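Local coordinates for ABC transporter, permease protein, putative (Porphyromonas gingivalis, PDB 2P0S), which is one domain of a putative ABC-2 type permease, and as part of the whole membrane protein probably takes part in ABC-type transport, at the interface of chains A and B. Numbering follows the deposited sequence. Chains: chain A/B, ABC transporter, permease protein, putative.

Contacts 1 and 2 are twin patches, with the chains exchanged, of one two-fold symmetric interface. The centres of their C-alpha atoms lie about 17 Å apart. In each, the end of helix 107-114 and the residues after it in one chain lie against helix 80-100 of the other. B:Leu64 or A:Leu64 adds a loop residue at the margin. The bond from A:Ile116 to B:Ser95 in contact 1 is shorter and straighter than that from B:Ile116 to A:Ser95 in contact 2. The lysine and isoleucine side chains also differ. Each chain thus gives and receives the segment that follows helix 107-114, which could stabilise a dimer.

Contact 1: the interface of chains A and B. Residues chain A 114-116; chain B 64, 91, 94-95, 98.
A:Ile116 lies in an extended stretch of backbone just past helix 107-114, and it meets B:Leu94, B:Ser95 and B:Lys98 of helix 80-100. Its amide N donates a hydrogen bond of 2.8 Å to the hydroxyl OG of B:Ser95. The bond is nearly straight, 172° at the hydrogen. The same OG donates to the backbone O of B:Ser91, one turn earlier in the helix, at 2.8 Å. Here the donor is tilted out of the carbonyl plane. The hydroxyl therefore accepts from one chain and donates within the other, and its rotation is likely fixed by the pair of bonds.

The branches of A:Ile116 divide the apolar contact. CG2 sits against CB of B:Leu94 at 3.8 Å. CG1 stands beside the backbone N, and from there its terminal CD1 extends between two partners. CD1 of A:Ile116 meets CD of B:Lys98 at 3.8 Å. On another side it lies 3.9 Å from CD2 of B:Leu64. The partner side chains lie at a slant to the isoleucine. B:Lys98 leaves its backbone with CG anti to N (chi1 -173°) and stays extended to NZ. This carries its methylenes past the end of the A helix, where CD lies 3.6 Å from the backbone O of A:Ser114. The aliphatic part of the lysine makes this contact.

The patch hides 246 Å² of protein surface in all. A:Ile116 contributes 89 Å² and B:Ser95 50 Å². The site fastens the segment after helix 107-114 of chain A to helix 80-100 of chain B, and so may help hold the two copies of this domain together.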
ATOM      1  N   SER A 114     -16.572  -5.950  -6.783  1.00 17.23           N
ATOM      2  CA  SER A 114     -16.010  -6.783  -5.716  1.00 18.79           C
ATOM      3  C   SER A 114     -14.860  -6.127  -5.041  1.00 19.37           C
ATOM      4  O   SER A 114     -14.354  -6.653  -4.054  1.00 20.87           O
ATOM      5  CB  SER A 114     -15.531  -8.138  -6.252  1.00 17.16           C
ATOM      6  OG  SER A 114     -16.627  -8.856  -6.883  1.00 22.23           O
ATOM      7  N   LYS A 115     -14.466  -4.872  -5.482  1.00 19.54           N
ATOM      8  CA  LYS A 115     -13.326  -4.227  -4.864  1.00 20.50           C
ATOM      9  C   LYS A 115     -13.796  -3.650  -3.566  1.00 21.30           C
ATOM     10  O   LYS A 115     -14.877  -3.037  -3.480  1.00 22.67           O
ATOM     11  CB  LYS A 115     -12.882  -3.047  -5.707  1.00 18.14           C
ATOM     12  CG  LYS A 115     -12.410  -3.483  -7.065  1.00 22.14           C
ATOM     13  CD  LYS A 115     -11.281  -4.429  -6.971  1.00 28.57           C
ATOM     14  CE  LYS A 115     -10.746  -4.684  -8.417  1.00 33.85           C
ATOM     15  NZ  LYS A 115     -10.371  -6.067  -8.523  1.00 35.38           N
ATOM     16  N   ILE A 116     -12.945  -3.842  -2.572  1.00 20.58           N
ATOM     17  CA  ILE A 116     -13.153  -3.306  -1.251  1.00 19.26           C
ATOM     18  C   ILE A 116     -12.108  -2.205  -1.087  1.00 21.67           C
ATOM     19  O   ILE A 116     -10.932  -2.437  -1.365  1.00 20.68           O
ATOM     20  CB  ILE A 116     -12.937  -4.405  -0.175  1.00 21.78           C
ATOM     21  CG1 ILE A 116     -13.970  -5.535  -0.304  1.00 20.90           C
ATOM     22  CG2 ILE A 116     -12.866  -3.711   1.224  1.00 18.31           C
ATOM     23  CD1 ILE A 116     -15.345  -5.215   0.081  1.00 20.87           C
TER
ATOM     24  N   LEU B  64     -15.207  -8.078   6.213  1.00 14.44           N
ATOM     25  CA  LEU B  64     -16.323  -8.072   5.270  1.00 17.41           C
ATOM     26  C   LEU B  64     -17.655  -8.046   5.965  1.00 18.09           C
ATOM     27  O   LEU B  64     -18.690  -7.702   5.365  1.00 22.20           O
ATOM     28  CB  LEU B  64     -16.269  -9.342   4.393  1.00 19.14           C
ATOM     29  CG  LEU B  64     -15.120  -9.440   3.383  1.00 16.13           C
ATOM     30  CD1 LEU B  64     -15.242 -10.772   2.499  1.00 18.77           C
ATOM     31  CD2 LEU B  64     -15.213  -8.368   2.383  1.00 19.34           C
ATOM     32  N   SER B  91      -7.275  -3.959   2.152  1.00 16.56           N
ATOM     33  CA  SER B  91      -8.213  -3.816   0.999  1.00 17.81           C
ATOM     34  C   SER B  91      -7.888  -4.910  -0.054  1.00 17.93           C
ATOM     35  O   SER B  91      -8.839  -5.418  -0.630  1.00 19.61           O
ATOM     36  CB  SER B  91      -8.073  -2.448   0.321  1.00 21.38           C
ATOM     37  OG  SER B  91      -8.616  -1.509   1.294  1.00 22.61           O
ATOM     38  N   LEU B  94      -9.215  -8.266   1.248  1.00 15.58           N
ATOM     39  CA  LEU B  94     -10.708  -8.289   1.307  1.00 15.01           C
ATOM     40  C   LEU B  94     -11.334  -8.312  -0.078  1.00 15.41           C
ATOM     41  O   LEU B  94     -12.414  -8.993  -0.290  1.00 16.53           O
ATOM     42  CB  LEU B  94     -11.123  -7.009   2.086  1.00 14.40           C
ATOM     43  CG  LEU B  94     -10.764  -7.100   3.601  1.00 13.80           C
ATOM     44  CD1 LEU B  94     -11.012  -5.700   4.317  1.00 16.89           C
ATOM     45  CD2 LEU B  94     -11.523  -8.186   4.346  1.00 16.44           C
ATOM     46  N   SER B  95     -10.744  -7.592  -1.045  1.00 16.20           N
ATOM     47  CA  SER B  95     -11.239  -7.648  -2.434  1.00 15.58           C
ATOM     48  C   SER B  95     -11.082  -9.095  -2.942  1.00 17.06           C
ATOM     49  O   SER B  95     -12.035  -9.654  -3.555  1.00 17.22           O
ATOM     50  CB  SER B  95     -10.434  -6.725  -3.279  1.00 18.53           C
ATOM     51  OG  SER B  95     -10.588  -5.333  -2.803  1.00 18.24           O
ATOM     52  N   LYS B  98     -13.800 -11.248  -1.320  1.00 16.02           N
ATOM     53  CA  LYS B  98     -15.142 -11.038  -1.841  1.00 16.94           C
ATOM     54  C   LYS B  98     -15.293 -11.672  -3.273  1.00 13.76           C
ATOM     55  O   LYS B  98     -16.306 -12.349  -3.499  1.00 17.61           O
ATOM     56  CB  LYS B  98     -15.404  -9.566  -1.948  1.00 16.33           C
ATOM     57  CG  LYS B  98     -16.884  -9.251  -2.329  1.00 17.56           C
ATOM     58  CD  LYS B  98     -17.197  -7.730  -2.078  1.00 15.99           C
ATOM     59  CE  LYS B  98     -18.624  -7.425  -2.758  1.00 19.55           C
ATOM     60  NZ  LYS B  98     -18.910  -5.942  -2.539  1.00 18.86           N
TER

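Contact 2: the interface of chains A and B. Residues chain A 64, 94-95, 98; chain B 114-116, 118.
This is a segment-on-helix interface between two copies of one domain, in which B:Ser114 to B:Ile116 pack on A:Leu94, A:Ser95 and A:Lys98. It is one patch of the two-fold symmetric interface that joins the copies in the deposited assembly; contact 1 is its twin. The structure alone does not show that the full-length transporter pairs in this way.

The amide N of B:Ile116 donates to OG of A:Ser95 at 3.2 Å. The bond is bent, 143° at the hydrogen. The methyl CD1 of B:Ile116 carries much of the apolar contact. It packs tightly against CD2 of A:Leu64 at 3.3 Å. CD of A:Lys98 and CB of A:Leu94 press on the same methyl almost as closely. All three side chains run roughly perpendicular to the isoleucine. The B:Ile116 chi2 of 139° is far from a staggered value, so the tight fit may come with some strain. The other branch, CG2, faces CD1 of A:Leu94.

A:Lys98 starts with CG beside the backbone N (chi1 -75°) and bends at chi3 and chi4. Its CB lies against CB of B:Ser114 at 3.7 Å. The bend brings the amino nitrogen NZ of A:Lys98 to water 1 at 2.7 Å. Water 1 also lies 3.1 Å from the backbone O of B:Lys115, bridging the two chains. The lysine thus joins the partner through both its methylenes and a water bridge.

B:Ser114 ends helix 107-114, and B:Ile116 to B:Leu118 continue in the loop that leads to strand 122-124. Their partners lie in the latter part of the long helix 80-100 of chain A, while A:Leu64 reaches in from the loop between strands 55-59 and 70-74.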
ATOM      1  N   LEU A  64       2.292  -9.259 -18.624  1.00 23.93           N
ATOM      2  CA  LEU A  64       1.772 -10.638 -18.691  1.00 26.91           C
ATOM      3  C   LEU A  64       2.683 -11.552 -19.435  1.00 27.26           C
ATOM      4  O   LEU A  64       2.624 -12.814 -19.160  1.00 30.49           O
ATOM      5  CB  LEU A  64       0.342 -10.659 -19.259  1.00 28.57           C
ATOM      6  CG  LEU A  64      -0.852 -10.275 -18.361  1.00 26.70           C
ATOM      7  CD1 LEU A  64      -2.282 -10.598 -18.880  1.00 32.11           C
ATOM      8  CD2 LEU A  64      -0.716 -10.876 -16.983  1.00 28.38           C
ATOM      9  N   LEU A  94      -3.348  -6.652 -13.670  1.00 18.65           N
ATOM     10  CA  LEU A  94      -2.999  -7.821 -14.529  1.00 17.22           C
ATOM     11  C   LEU A  94      -3.852  -8.995 -14.131  1.00 18.24           C
ATOM     12  O   LEU A  94      -4.241  -9.745 -15.041  1.00 19.20           O
ATOM     13  CB  LEU A  94      -1.494  -8.209 -14.373  1.00 16.86           C
ATOM     14  CG  LEU A  94      -0.603  -7.002 -14.835  1.00 15.30           C
ATOM     15  CD1 LEU A  94       0.815  -7.297 -14.206  1.00 19.53           C
ATOM     16  CD2 LEU A  94      -0.511  -7.017 -16.336  1.00 19.57           C
ATOM     17  N   SER A  95      -4.047  -9.162 -12.814  1.00 19.46           N
ATOM     18  CA  SER A  95      -4.941 -10.262 -12.322  1.00 19.89           C
ATOM     19  C   SER A  95      -6.361 -10.116 -12.905  1.00 20.00           C
ATOM     20  O   SER A  95      -6.961 -11.004 -13.557  1.00 20.62           O
ATOM     21  CB  SER A  95      -4.982 -10.233 -10.828  1.00 22.79           C
ATOM     22  OG  SER A  95      -3.648 -10.573 -10.344  1.00 29.60           O
ATOM     23  N   LYS A  98      -6.611 -10.889 -16.569  1.00 20.43           N
ATOM     24  CA  LYS A  98      -6.680 -12.355 -16.834  1.00 22.10           C
ATOM     25  C   LYS A  98      -8.025 -12.911 -16.421  1.00 21.85           C
ATOM     26  O   LYS A  98      -8.626 -13.715 -17.128  1.00 23.27           O
ATOM     27  CB  LYS A  98      -5.612 -13.097 -16.065  1.00 22.59           C
ATOM     28  CG  LYS A  98      -4.197 -12.940 -16.633  1.00 28.80           C
ATOM     29  CD  LYS A  98      -3.187 -13.674 -15.742  1.00 37.19           C
ATOM     30  CE  LYS A  98      -2.792 -14.993 -16.362  1.00 41.12           C
ATOM     31  NZ  LYS A  98      -1.281 -15.051 -16.103  1.00 46.29           N
TER
ATOM     32  N   SER B 114      -5.086 -16.907 -12.328  1.00 23.77           N
ATOM     33  CA  SER B 114      -4.942 -15.533 -12.828  1.00 24.53           C
ATOM     34  C   SER B 114      -4.142 -14.708 -11.916  1.00 27.28           C
ATOM     35  O   SER B 114      -3.825 -13.532 -12.238  1.00 26.68           O
ATOM     36  CB  SER B 114      -6.337 -14.881 -12.909  1.00 23.19           C
ATOM     37  OG  SER B 114      -7.140 -15.526 -13.847  1.00 22.52           O
ATOM     38  N   LYS B 115      -3.819 -15.273 -10.765  1.00 28.15           N
ATOM     39  CA  LYS B 115      -3.107 -14.470  -9.757  1.00 29.51           C
ATOM     40  C   LYS B 115      -1.707 -14.069 -10.174  1.00 29.72           C
ATOM     41  O   LYS B 115      -0.901 -14.883 -10.631  1.00 26.41           O
ATOM     42  CB  LYS B 115      -2.959 -15.171  -8.416  1.00 33.54           C
ATOM     43  CG  LYS B 115      -2.566 -14.175  -7.324  1.00 35.38           C
ATOM     44  CD  LYS B 115      -3.867 -13.548  -6.746  1.00 42.45           C
ATOM     45  CE  LYS B 115      -3.626 -12.497  -5.568  1.00 46.13           C
ATOM     46  NZ  LYS B 115      -2.530 -12.934  -4.588  1.00 55.37           N
ATOM     47  N   ILE B 116      -1.403 -12.787 -10.052  1.00 28.92           N
ATOM     48  CA  ILE B 116      -0.078 -12.281 -10.421  1.00 29.65           C
ATOM     49  C   ILE B 116       0.283 -11.412  -9.232  1.00 30.87           C
ATOM     50  O   ILE B 116      -0.547 -10.587  -8.803  1.00 32.39           O
ATOM     51  CB  ILE B 116      -0.170 -11.379 -11.704  1.00 29.20           C
ATOM     52  CG1 ILE B 116      -0.311 -12.216 -12.944  1.00 34.07           C
ATOM     53  CG2 ILE B 116       1.109 -10.488 -11.859  1.00 28.19           C
ATOM     54  CD1 ILE B 116      -1.253 -11.656 -13.837  1.00 42.07           C
ATOM     55  N   LEU B 118       3.479  -9.138  -8.366  1.00 28.64           N
ATOM     56  CA  LEU B 118       4.783  -8.578  -8.675  1.00 27.47           C
ATOM     57  C   LEU B 118       5.342  -7.999  -7.406  1.00 27.48           C
ATOM     58  O   LEU B 118       4.635  -7.470  -6.559  1.00 28.13           O
ATOM     59  CB  LEU B 118       4.700  -7.403  -9.701  1.00 27.05           C
ATOM     60  CG  LEU B 118       3.969  -7.614 -11.012  1.00 28.47           C
ATOM     61  CD1 LEU B 118       4.050  -6.319 -11.829  1.00 27.71           C
ATOM     62  CD2 LEU B 118       4.488  -8.786 -11.855  1.00 29.58           C
TER
HETATM   63  O   HOH W   1      -1.155 -15.973 -13.532  1.00 34.67           O